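Local structure of triosephosphate isomerase (Toxoplasma gondii, 5UPR) at residues V98-S103 with A121-A126; T74-G79 with L128-S133. The protein probably catalyses, as a homodimer, the interconversion of D-glyceraldehyde 3-phosphate and dihydroxyacetone phosphate in glycolysis and gluconeogenesis. All coordinates share one frame; numbering follows the deposited sequence.

Interaction 1: residues V98-S103 with A121-A126; sequences VVLGHS and AKKVRA. With SO4 (sulfate ion), chain F.
Leu-100 reaches from the end of strand 97-100 onto helix 117-129 and lands with both methyls on one turn. Leu-100 CD1 lies against the backbone, 3.6 Å from Lys-123 C and equally close to Val-124 N, and also meets the CG2 branch of Val-124 at 3.9 Å. Leu-100 CD2 rests on aliphatic carbons, 3.9 Å from Lys-123 CB. With CG anti to its own carbonyl carbon (chi1 -75°) and the chain straight at chi2, the leucine spreads its fork over the helix. Lys-123 starts toward the strand, then runs on in extended form past the leucine; its NZ ends in salt bridges to Asp-71 and Glu-115, so a buried charge is paired while its methylenes serve as apolar surface.

No hydrogen bond joins strand and helix here; van der Waals packing alone holds them, with a methyl on the peptide between Lys-123 and Val-124. The solvent side differs. Arg-125 points away from the strand, and its guanidinium holds a sulfate, probably from the crystallisation liquor, at its edge: NH1 donates to O1 at 2.7 Å and NH2 to O2 at 3.1 Å.

This is the layer between barrel strands and outer helices of a TIM barrel. Leu-100 also touches Val-134 on the adjacent strand 133-138, whereas Val-124 leans on Leu-136 of that strand and on Val-161 of helix 150-164.

Interaction 2: residues T74-G79 with L128-S133; sequences TQQAYG and LNEGLS
Glu-130 OE2 accepts the shortest polar bond here, from Gln-76 NE2 at 2.7 Å, with an N-H...O angle of 168°. The amide donates nearly within its own plane but meets Glu-130 OE2 on the anti side and 26° out of the carboxylate plane; the two flat groups are turned 70° against each other. The amide's other end is used too: Gln-76 OE1 accepts from Asn-129 ND2 at 3.1 Å, an almost straight bond whose donor is tilted from the carbonyl plane. Extended from a CG anti to the backbone N, Gln-76 reaches from its loop, which follows strand 65-69 and precedes helix 87-92, to the helix end and lays its amide across Asn-129, with NE2 3.4 Å from Asn-129 CB. Glu-130 folds back at chi2 to meet it, and its CG packs 3.7 Å from Gln-76 CG.

Both partners sit where helix 117-129 ends. Gly-131, with positive phi, is the C' residue of a Schellman motif, in which its N bonds to Leu-128 O. Asn-129 OD1 in turn accepts from Arg-125 NE one turn earlier, which helps to orient its amide.

Gln-76 thus gives through nitrogen and receives through oxygen, so its two bonds fix the rotation of the amide. The anionic carboxylate probably strengthens the shorter bond, and the loop is tied to the helix end by directional polar bonds at the protein surface.

In the fold
Interactions 1 and 2 lie on the same side of the barrel, their centres about 11 Å apart, and both draw on helix 117-129: interaction 1 on its middle and interaction 2 on its C-terminal end. In chain order, 74-79 comes first, then 98-103, 121-126 and 128-133, so the buried contact falls between the two halves of the surface one. Strand 97-100, helix 117-129 and strand 133-138 form one beta-alpha-beta unit, closed where Val-98 N probably bonds to Ser-133 O, 3.0 Å away. The loop at 74-79 also borders the second subunit, making backbone bonds to it through Gly-79, and so links this helix to the dimer interface.

Interaction 1: residues V98-S103 with A121-A126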
loop_
_atom_site.group_PDB
_atom_site.type_symbol
_atom_site.label_atom_id
_atom_site.label_comp_id
_atom_site.label_asym_id
_atom_site.label_seq_id
_atom_site.Cartn_x
_atom_site.Cartn_y
_atom_site.Cartn_z
ATOM N N VAL A 98 5.391 -3.377 11.484
ATOM C CA VAL A 98 4.492 -2.546 10.713
ATOM C C VAL A 98 4.031 -1.314 11.522
ATOM O O VAL A 98 3.851 -1.420 12.740
ATOM C CB VAL A 98 3.240 -3.300 10.250
ATOM C CG1 VAL A 98 3.676 -4.321 9.214
ATOM C CG2 VAL A 98 2.445 -3.950 11.380
ATOM N N VAL A 99 3.809 -0.207 10.810
ATOM C CA VAL A 99 3.157 0.979 11.351
ATOM C C VAL A 99 1.687 0.913 11.027
ATOM O O VAL A 99 1.317 0.704 9.845
ATOM C CB VAL A 99 3.754 2.253 10.734
ATOM C CG1 VAL A 99 3.078 3.508 11.297
ATOM C CG2 VAL A 99 5.324 2.299 10.928
ATOM N N LEU A 100 0.820 1.055 12.051
ATOM C CA LEU A 100 -0.641 1.000 11.824
ATOM C C LEU A 100 -1.342 2.155 12.475
ATOM O O LEU A 100 -0.945 2.611 13.582
ATOM C CB LEU A 100 -1.168 -0.321 12.386
ATOM C CG LEU A 100 -0.840 -1.556 11.525
ATOM C CD1 LEU A 100 -1.405 -2.838 12.129
ATOM C CD2 LEU A 100 -1.411 -1.383 10.125
ATOM N N GLY A 101 -2.393 2.620 11.841
ATOM C CA GLY A 101 -3.154 3.745 12.317
ATOM C C GLY A 101 -2.556 5.134 12.358
ATOM O O GLY A 101 -3.027 5.985 13.097
ATOM N N HIS A 102 -1.550 5.384 11.514
ATOM C CA HIS A 102 -1.031 6.713 11.367
ATOM C C HIS A 102 -2.160 7.696 11.088
ATOM O O HIS A 102 -3.067 7.369 10.285
ATOM C CB HIS A 102 0.034 6.789 10.274
ATOM C CG HIS A 102 0.904 8.002 10.389
ATOM N ND1 HIS A 102 0.540 9.212 9.894
ATOM C CD2 HIS A 102 2.076 8.190 11.039
ATOM C CE1 HIS A 102 1.479 10.091 10.195
ATOM N NE2 HIS A 102 2.426 9.498 10.888
ATOM N N SER A 103 -2.077 8.880 11.644
ATOM C CA SER A 103 -3.167 9.868 11.428
ATOM C C SER A 103 -3.401 10.206 9.956
ATOM O O SER A 103 -4.541 10.504 9.554
ATOM C CB SER A 103 -2.989 11.195 12.210
ATOM O OG SER A 103 -1.738 11.663 11.886
ATOM N N ALA A 121 -8.019 -1.326 14.293
ATOM C CA ALA A 121 -7.985 -2.450 15.220
ATOM C C ALA A 121 -7.927 -3.795 14.480
ATOM O O ALA A 121 -7.185 -4.728 14.893
ATOM C CB ALA A 121 -9.199 -2.382 16.111
ATOM N N LYS A 122 -8.743 -3.925 13.418
ATOM C CA LYS A 122 -8.713 -5.139 12.612
ATOM C C LYS A 122 -7.338 -5.369 11.985
ATOM O O LYS A 122 -6.845 -6.510 11.964
ATOM C CB LYS A 122 -9.769 -5.078 11.524
ATOM C CG LYS A 122 -9.900 -6.293 10.643
ATOM C CD LYS A 122 -11.128 -6.191 9.738
ATOM C CE LYS A 122 -11.237 -7.462 8.908
ATOM N NZ LYS A 122 -11.923 -8.590 9.577
ATOM N N LYS A 123 -6.694 -4.288 11.493
ATOM C CA LYS A 123 -5.335 -4.437 10.968
ATOM C C LYS A 123 -4.372 -4.917 12.071
ATOM O O LYS A 123 -3.510 -5.769 11.801
ATOM C CB LYS A 123 -4.828 -3.155 10.356
ATOM C CG LYS A 123 -5.522 -2.696 9.108
ATOM C CD LYS A 123 -5.023 -1.375 8.519
ATOM C CE LYS A 123 -5.612 -1.197 7.170
ATOM N NZ LYS A 123 -4.823 -0.369 6.265
ATOM N N VAL A 124 -4.502 -4.353 13.269
ATOM C CA VAL A 124 -3.589 -4.697 14.380
ATOM C C VAL A 124 -3.716 -6.201 14.712
ATOM O O VAL A 124 -2.705 -6.924 14.804
ATOM C CB VAL A 124 -3.794 -3.838 15.641
ATOM C CG1 VAL A 124 -2.897 -4.332 16.782
ATOM C CG2 VAL A 124 -3.497 -2.359 15.381
ATOM N N ARG A 125 -4.949 -6.650 14.892
ATOM C CA ARG A 125 -5.206 -8.054 15.208
ATOM C C ARG A 125 -4.614 -9.001 14.146
ATOM O O ARG A 125 -4.022 -10.029 14.482
ATOM C CB ARG A 125 -6.714 -8.325 15.296
ATOM C CG ARG A 125 -7.131 -9.759 15.509
ATOM C CD ARG A 125 -6.459 -10.283 16.793
ATOM N NE ARG A 125 -6.685 -11.712 17.091
ATOM C CZ ARG A 125 -7.621 -12.245 17.867
ATOM N NH1 ARG A 125 -8.474 -11.499 18.578
ATOM N NH2 ARG A 125 -7.739 -13.552 17.892
ATOM N N ALA A 126 -4.833 -8.672 12.875
ATOM C CA ALA A 126 -4.340 -9.483 11.773
ATOM C C ALA A 126 -2.813 -9.561 11.774
ATOM O O ALA A 126 -2.215 -10.639 11.580
ATOM C CB ALA A 126 -4.834 -8.931 10.469
HETATM S S SO4 F . -10.778 -13.464 20.148
HETATM O O1 SO4 F . -9.488 -12.949 20.664
HETATM O O2 SO4 F . -10.485 -14.463 19.099
HETATM O O3 SO4 F . -11.446 -14.134 21.290
HETATM O O4 SO4 F . -11.644 -12.369 19.638
#

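Interaction 2: residues T74-G79 with L128-S133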
loop_
_atom_site.group_PDB
_atom_site.type_symbol
_atom_site.label_atom_id
_atom_site.label_comp_id
_atom_site.label_asym_id
_atom_site.label_seq_id
_atom_site.Cartn_x
_atom_site.Cartn_y
_atom_site.Cartn_z
ATOM N N THR A 74 -6.117 -5.099 6.321
ATOM C CA THR A 74 -7.150 -5.772 7.057
ATOM C C THR A 74 -7.260 -7.257 6.675
ATOM O O THR A 74 -7.778 -8.053 7.431
ATOM C CB THR A 74 -8.556 -5.171 6.833
ATOM O OG1 THR A 74 -8.851 -5.128 5.433
ATOM C CG2 THR A 74 -8.624 -3.821 7.366
ATOM N N GLN A 75 -6.819 -7.576 5.467
ATOM C CA GLN A 75 -6.914 -8.949 4.923
ATOM C C GLN A 75 -5.646 -9.664 5.371
ATOM O O GLN A 75 -4.534 -9.251 5.005
ATOM C CB GLN A 75 -7.041 -8.918 3.408
ATOM C CG GLN A 75 -8.149 -7.980 2.933
ATOM C CD GLN A 75 -9.490 -8.337 3.530
ATOM O OE1 GLN A 75 -10.052 -9.358 3.157
ATOM N NE2 GLN A 75 -9.989 -7.522 4.424
ATOM N N GLN A 76 -5.810 -10.707 6.176
ATOM C CA GLN A 76 -4.706 -11.244 6.931
ATOM C C GLN A 76 -3.718 -12.092 6.140
ATOM O O GLN A 76 -2.535 -12.053 6.401
ATOM C CB GLN A 76 -5.268 -12.112 8.105
ATOM C CG GLN A 76 -4.179 -12.696 8.962
ATOM C CD GLN A 76 -4.691 -13.358 10.232
ATOM O OE1 GLN A 76 -5.643 -12.880 10.864
ATOM N NE2 GLN A 76 -4.013 -14.433 10.640
ATOM N N ALA A 77 -4.197 -12.851 5.174
ATOM C CA ALA A 77 -3.416 -13.920 4.544
ATOM C C ALA A 77 -3.208 -13.582 3.033
ATOM O O ALA A 77 -3.258 -12.442 2.685
ATOM C CB ALA A 77 -4.148 -15.231 4.700
ATOM N N TYR A 78 -2.920 -14.556 2.190
ATOM C CA TYR A 78 -2.801 -14.343 0.732
ATOM C C TYR A 78 -4.201 -14.524 0.082
ATOM O O TYR A 78 -5.027 -15.300 0.534
ATOM C CB TYR A 78 -1.831 -15.373 0.096
ATOM C CG TYR A 78 -0.399 -15.286 0.635
ATOM C CD1 TYR A 78 0.362 -14.175 0.373
ATOM C CD2 TYR A 78 0.197 -16.313 1.355
ATOM C CE1 TYR A 78 1.679 -14.073 0.789
ATOM C CE2 TYR A 78 1.538 -16.227 1.805
ATOM C CZ TYR A 78 2.250 -15.071 1.569
ATOM O OH TYR A 78 3.561 -14.864 1.954
ATOM N N GLY A 79 -4.438 -13.777 -0.980
ATOM C CA GLY A 79 -5.612 -13.921 -1.796
ATOM C C GLY A 79 -5.887 -12.732 -2.686
ATOM O O GLY A 79 -4.974 -11.967 -3.040
ATOM N N LEU A 128 -0.717 -8.989 14.408
ATOM C CA LEU A 128 -0.252 -9.773 15.568
ATOM C C LEU A 128 -0.491 -11.253 15.392
ATOM O O LEU A 128 0.378 -12.067 15.751
ATOM C CB LEU A 128 -0.941 -9.260 16.835
ATOM C CG LEU A 128 -0.701 -7.842 17.301
ATOM C CD1 LEU A 128 -1.626 -7.534 18.488
ATOM C CD2 LEU A 128 0.795 -7.644 17.592
ATOM N N ASN A 129 -1.651 -11.635 14.849
ATOM C CA ASN A 129 -1.922 -13.056 14.513
ATOM C C ASN A 129 -0.835 -13.650 13.622
ATOM O O ASN A 129 -0.588 -14.802 13.716
ATOM C CB ASN A 129 -3.235 -13.273 13.770
ATOM C CG ASN A 129 -4.485 -13.107 14.639
ATOM O OD1 ASN A 129 -4.438 -13.049 15.896
ATOM N ND2 ASN A 129 -5.644 -13.045 13.943
ATOM N N GLU A 130 -0.226 -12.876 12.728
ATOM C CA GLU A 130 0.827 -13.405 11.850
ATOM C C GLU A 130 2.244 -13.196 12.398
ATOM O O GLU A 130 3.196 -13.316 11.642
ATOM C CB GLU A 130 0.707 -12.777 10.467
ATOM C CG GLU A 130 -0.566 -13.156 9.749
ATOM C CD GLU A 130 -0.646 -14.607 9.310
ATOM O OE1 GLU A 130 0.410 -15.276 9.083
ATOM O OE2 GLU A 130 -1.791 -15.063 9.164
ATOM N N GLY A 131 2.384 -12.901 13.689
ATOM C CA GLY A 131 3.722 -12.762 14.279
ATOM C C GLY A 131 4.465 -11.429 14.045
ATOM O O GLY A 131 5.618 -11.346 14.394
ATOM N N LEU A 132 3.782 -10.390 13.551
ATOM C CA LEU A 132 4.436 -9.099 13.417
ATOM C C LEU A 132 4.431 -8.331 14.718
ATOM O O LEU A 132 3.588 -8.590 15.591
ATOM C CB LEU A 132 3.754 -8.200 12.343
ATOM C CG LEU A 132 3.838 -8.770 10.896
ATOM C CD1 LEU A 132 2.963 -7.937 9.999
ATOM C CD2 LEU A 132 5.310 -8.758 10.403
ATOM N N SER A 133 5.410 -7.429 14.879
ATOM C CA SER A 133 5.310 -6.336 15.855
ATOM C C SER A 133 4.737 -5.071 15.204
ATOM O O SER A 133 4.915 -4.835 14.035
ATOM C CB SER A 133 6.690 -6.057 16.458
ATOM O OG SER A 133 7.093 -7.162 17.222
#